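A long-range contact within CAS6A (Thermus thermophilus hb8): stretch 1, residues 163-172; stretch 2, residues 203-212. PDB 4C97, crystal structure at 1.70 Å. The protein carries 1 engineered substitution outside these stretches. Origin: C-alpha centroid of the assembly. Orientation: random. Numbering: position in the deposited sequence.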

# COMPACT_ATOMS: atom_id res chain seq x y z
N ALA A 163 10.24 -13.03 9.89
CA ALA A 163 10.44 -12.65 11.27
C ALA A 163 10.51 -13.88 12.17
O ALA A 163 9.73 -14.83 12.01
CB ALA A 163 9.33 -11.75 11.74
N PRO A 164 11.43 -13.86 13.13
CA PRO A 164 11.40 -14.92 14.14
C PRO A 164 10.02 -14.97 14.79
O PRO A 164 9.36 -13.94 14.93
CB PRO A 164 12.46 -14.48 15.15
CG PRO A 164 13.42 -13.68 14.32
CD PRO A 164 12.56 -12.94 13.33
N GLU A 165 9.58 -16.16 15.18
CA GLU A 165 8.22 -16.33 15.69
C GLU A 165 7.93 -15.44 16.90
O GLU A 165 6.85 -14.87 17.01
CB GLU A 165 7.97 -17.82 15.99
CG GLU A 165 6.49 -18.16 16.19
CD GLU A 165 5.67 -18.04 14.93
OE1 GLU A 165 6.26 -18.08 13.84
OE2 GLU A 165 4.43 -17.90 15.02
N GLY A 166 8.90 -15.31 17.80
CA GLY A 166 8.75 -14.42 18.94
C GLY A 166 8.58 -12.95 18.58
O GLY A 166 7.89 -12.20 19.31
N VAL A 167 9.23 -12.52 17.49
CA VAL A 167 9.08 -11.15 16.98
C VAL A 167 7.67 -10.95 16.44
O VAL A 167 6.99 -9.96 16.76
CB VAL A 167 10.12 -10.81 15.88
CG1 VAL A 167 9.81 -9.47 15.20
CG2 VAL A 167 11.50 -10.79 16.47
N ARG A 168 7.21 -11.91 15.65
CA ARG A 168 5.83 -11.92 15.18
C ARG A 168 4.87 -11.84 16.36
O ARG A 168 3.92 -11.04 16.37
CB ARG A 168 5.56 -13.19 14.36
CG ARG A 168 4.09 -13.45 14.05
CD ARG A 168 3.89 -14.70 13.19
NE ARG A 168 4.20 -14.46 11.78
CZ ARG A 168 3.29 -14.21 10.83
NH1 ARG A 168 1.98 -14.20 11.11
NH2 ARG A 168 3.68 -14.00 9.59
N GLU A 169 5.11 -12.66 17.38
CA GLU A 169 4.21 -12.72 18.52
C GLU A 169 4.15 -11.36 19.22
O GLU A 169 3.07 -10.86 19.57
CB GLU A 169 4.66 -13.82 19.51
CG GLU A 169 3.61 -14.21 20.53
CD GLU A 169 3.54 -13.27 21.72
OE1 GLU A 169 4.51 -12.52 21.98
OE2 GLU A 169 2.50 -13.29 22.42
N ALA A 170 5.32 -10.75 19.42
CA ALA A 170 5.34 -9.40 19.99
C ALA A 170 4.58 -8.40 19.13
O ALA A 170 3.77 -7.62 19.63
CB ALA A 170 6.75 -8.95 20.17
N LEU A 171 4.85 -8.40 17.83
CA LEU A 171 4.23 -7.41 16.96
C LEU A 171 2.71 -7.56 16.97
O LEU A 171 1.99 -6.56 17.10
CB LEU A 171 4.73 -7.56 15.53
CG LEU A 171 6.18 -7.14 15.30
CD1 LEU A 171 6.67 -7.68 13.99
CD2 LEU A 171 6.34 -5.61 15.37
N LEU A 172 2.23 -8.79 16.85
CA LEU A 172 0.79 -9.00 16.70
C LEU A 172 0.03 -8.95 18.01
O LEU A 172 -1.08 -8.44 18.06
CB LEU A 172 0.51 -10.32 16.00
CG LEU A 172 1.09 -10.45 14.60
CD1 LEU A 172 0.47 -11.66 13.90
CD2 LEU A 172 0.90 -9.20 13.78
N HIS A 203 2.07 1.38 19.24
CA HIS A 203 3.17 1.40 20.17
C HIS A 203 3.40 0.00 20.70
O HIS A 203 2.44 -0.65 21.14
CB HIS A 203 2.86 2.34 21.32
CG HIS A 203 3.85 2.27 22.42
ND1 HIS A 203 5.13 2.77 22.29
CD2 HIS A 203 3.78 1.74 23.66
CE1 HIS A 203 5.80 2.57 23.41
NE2 HIS A 203 5.00 1.94 24.26
N LEU A 204 4.64 -0.45 20.66
CA LEU A 204 5.02 -1.76 21.15
C LEU A 204 5.81 -1.64 22.46
O LEU A 204 7.00 -1.28 22.45
CB LEU A 204 5.87 -2.50 20.10
CG LEU A 204 6.36 -3.89 20.50
CD1 LEU A 204 5.25 -4.76 21.05
CD2 LEU A 204 7.05 -4.58 19.33
N PRO A 205 5.15 -1.91 23.59
CA PRO A 205 5.83 -1.80 24.88
C PRO A 205 7.00 -2.75 24.96
O PRO A 205 6.90 -3.90 24.51
CB PRO A 205 4.75 -2.22 25.89
CG PRO A 205 3.46 -2.02 25.18
CD PRO A 205 3.74 -2.30 23.74
N ARG A 206 8.06 -2.26 25.57
CA ARG A 206 9.29 -3.01 25.82
C ARG A 206 9.82 -3.74 24.60
O ARG A 206 10.36 -4.83 24.71
CB ARG A 206 9.09 -4.01 26.96
CG ARG A 206 8.57 -3.40 28.25
CD ARG A 206 9.66 -2.65 29.07
NE ARG A 206 10.71 -3.50 29.65
CZ ARG A 206 11.97 -3.56 29.22
NH1 ARG A 206 12.39 -2.86 28.18
NH2 ARG A 206 12.84 -4.36 29.84
N ALA A 207 9.67 -3.13 23.43
CA ALA A 207 10.22 -3.74 22.22
C ALA A 207 11.72 -3.96 22.37
O ALA A 207 12.45 -3.08 22.79
CB ALA A 207 9.97 -2.85 21.00
N THR A 208 12.18 -5.14 21.96
CA THR A 208 13.60 -5.34 21.76
C THR A 208 14.04 -4.51 20.56
O THR A 208 13.20 -4.04 19.80
CB THR A 208 13.92 -6.79 21.46
OG1 THR A 208 13.35 -7.14 20.20
CG2 THR A 208 13.36 -7.71 22.54
N GLU A 209 15.34 -4.34 20.37
CA GLU A 209 15.83 -3.61 19.19
C GLU A 209 15.33 -4.29 17.91
O GLU A 209 14.83 -3.62 17.02
CB GLU A 209 17.36 -3.53 19.16
CG GLU A 209 17.89 -2.72 17.93
CD GLU A 209 19.40 -2.53 17.91
OE1 GLU A 209 20.09 -3.00 18.83
OE2 GLU A 209 19.90 -1.90 16.95
N GLU A 210 15.43 -5.61 17.85
CA GLU A 210 15.00 -6.37 16.68
C GLU A 210 13.50 -6.14 16.39
O GLU A 210 13.08 -5.89 15.25
CB GLU A 210 15.30 -7.85 16.89
CG GLU A 210 14.89 -8.73 15.73
CD GLU A 210 15.17 -10.21 15.97
OE1 GLU A 210 15.10 -10.65 17.13
OE2 GLU A 210 15.45 -10.93 14.97
N GLU A 211 12.70 -6.23 17.44
CA GLU A 211 11.26 -6.00 17.30
C GLU A 211 10.92 -4.59 16.79
O GLU A 211 10.05 -4.41 15.93
CB GLU A 211 10.57 -6.25 18.64
CG GLU A 211 10.49 -7.75 19.01
CD GLU A 211 10.14 -8.00 20.47
OE1 GLU A 211 9.90 -7.02 21.21
OE2 GLU A 211 10.11 -9.19 20.88
N ALA A 212 11.61 -3.60 17.36
CA ALA A 212 11.39 -2.20 16.98
C ALA A 212 11.85 -1.97 15.53
O ALA A 212 11.23 -1.20 14.77
CB ALA A 212 12.13 -1.27 17.96

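What does Leu204 bring to the contact before the helix of stretch 2 begins? Its CA-to-CB bond points toward stretch 1, and with chi1 t and chi2 p both methyls reach the helix there. Leu204 CD1 lies 3.5 Å from Ala170 O, while Leu204 CD2 packs 4.2 Å from Leu171 CD2 and, more loosely, 4.5 Å from Ala170 CB. A branched aliphatic side chain suits this buried place, because it can touch two neighbouring residues of one helix at once.

How does the chain turn from Leu204 into the helix that carries the rest of the contact? Pro205 to Thr208 make no contact with stretch 1, but Thr208 caps the new helix: Glu211 N donates to Thr208 OG1 at 3.0 Å. In return, Thr208 N donates to Glu211 OE1, also at 3.0 Å. This reciprocal pair helps fix the Glu211 carboxylate.

Why can an exposed glutamate such as Glu210 take part? Its CA-to-CB bond points toward stretch 1, and chi1 and chi2 are both t, so the extended chain carries its carboxylate to the edge of the contact. Glu210 OE2 lies 3.5 Å from Pro164 CG and Glu210 OE1 3.7 Å from Val167 CG2. These are van der Waals contacts, and the charged end remains at the exposed margin.

What makes Glu211 the centre of the contact? It has the largest area covered by the other stretch, and Glu211 CA lies 5.6 Å from Val167 CA. Glu211 CG packs 4.1 Å from Val167 CG2, and Glu211 OE2 sits 3.4 Å from Ala170 CB; the small alanine side chain lets the carboxylate come close. Leu171 CD2 meets the backbone at Glu211 O, 3.9 Å away. No hydrogen bond crosses between the stretches, so packing alone joins them directly, burying 326 Å² in total.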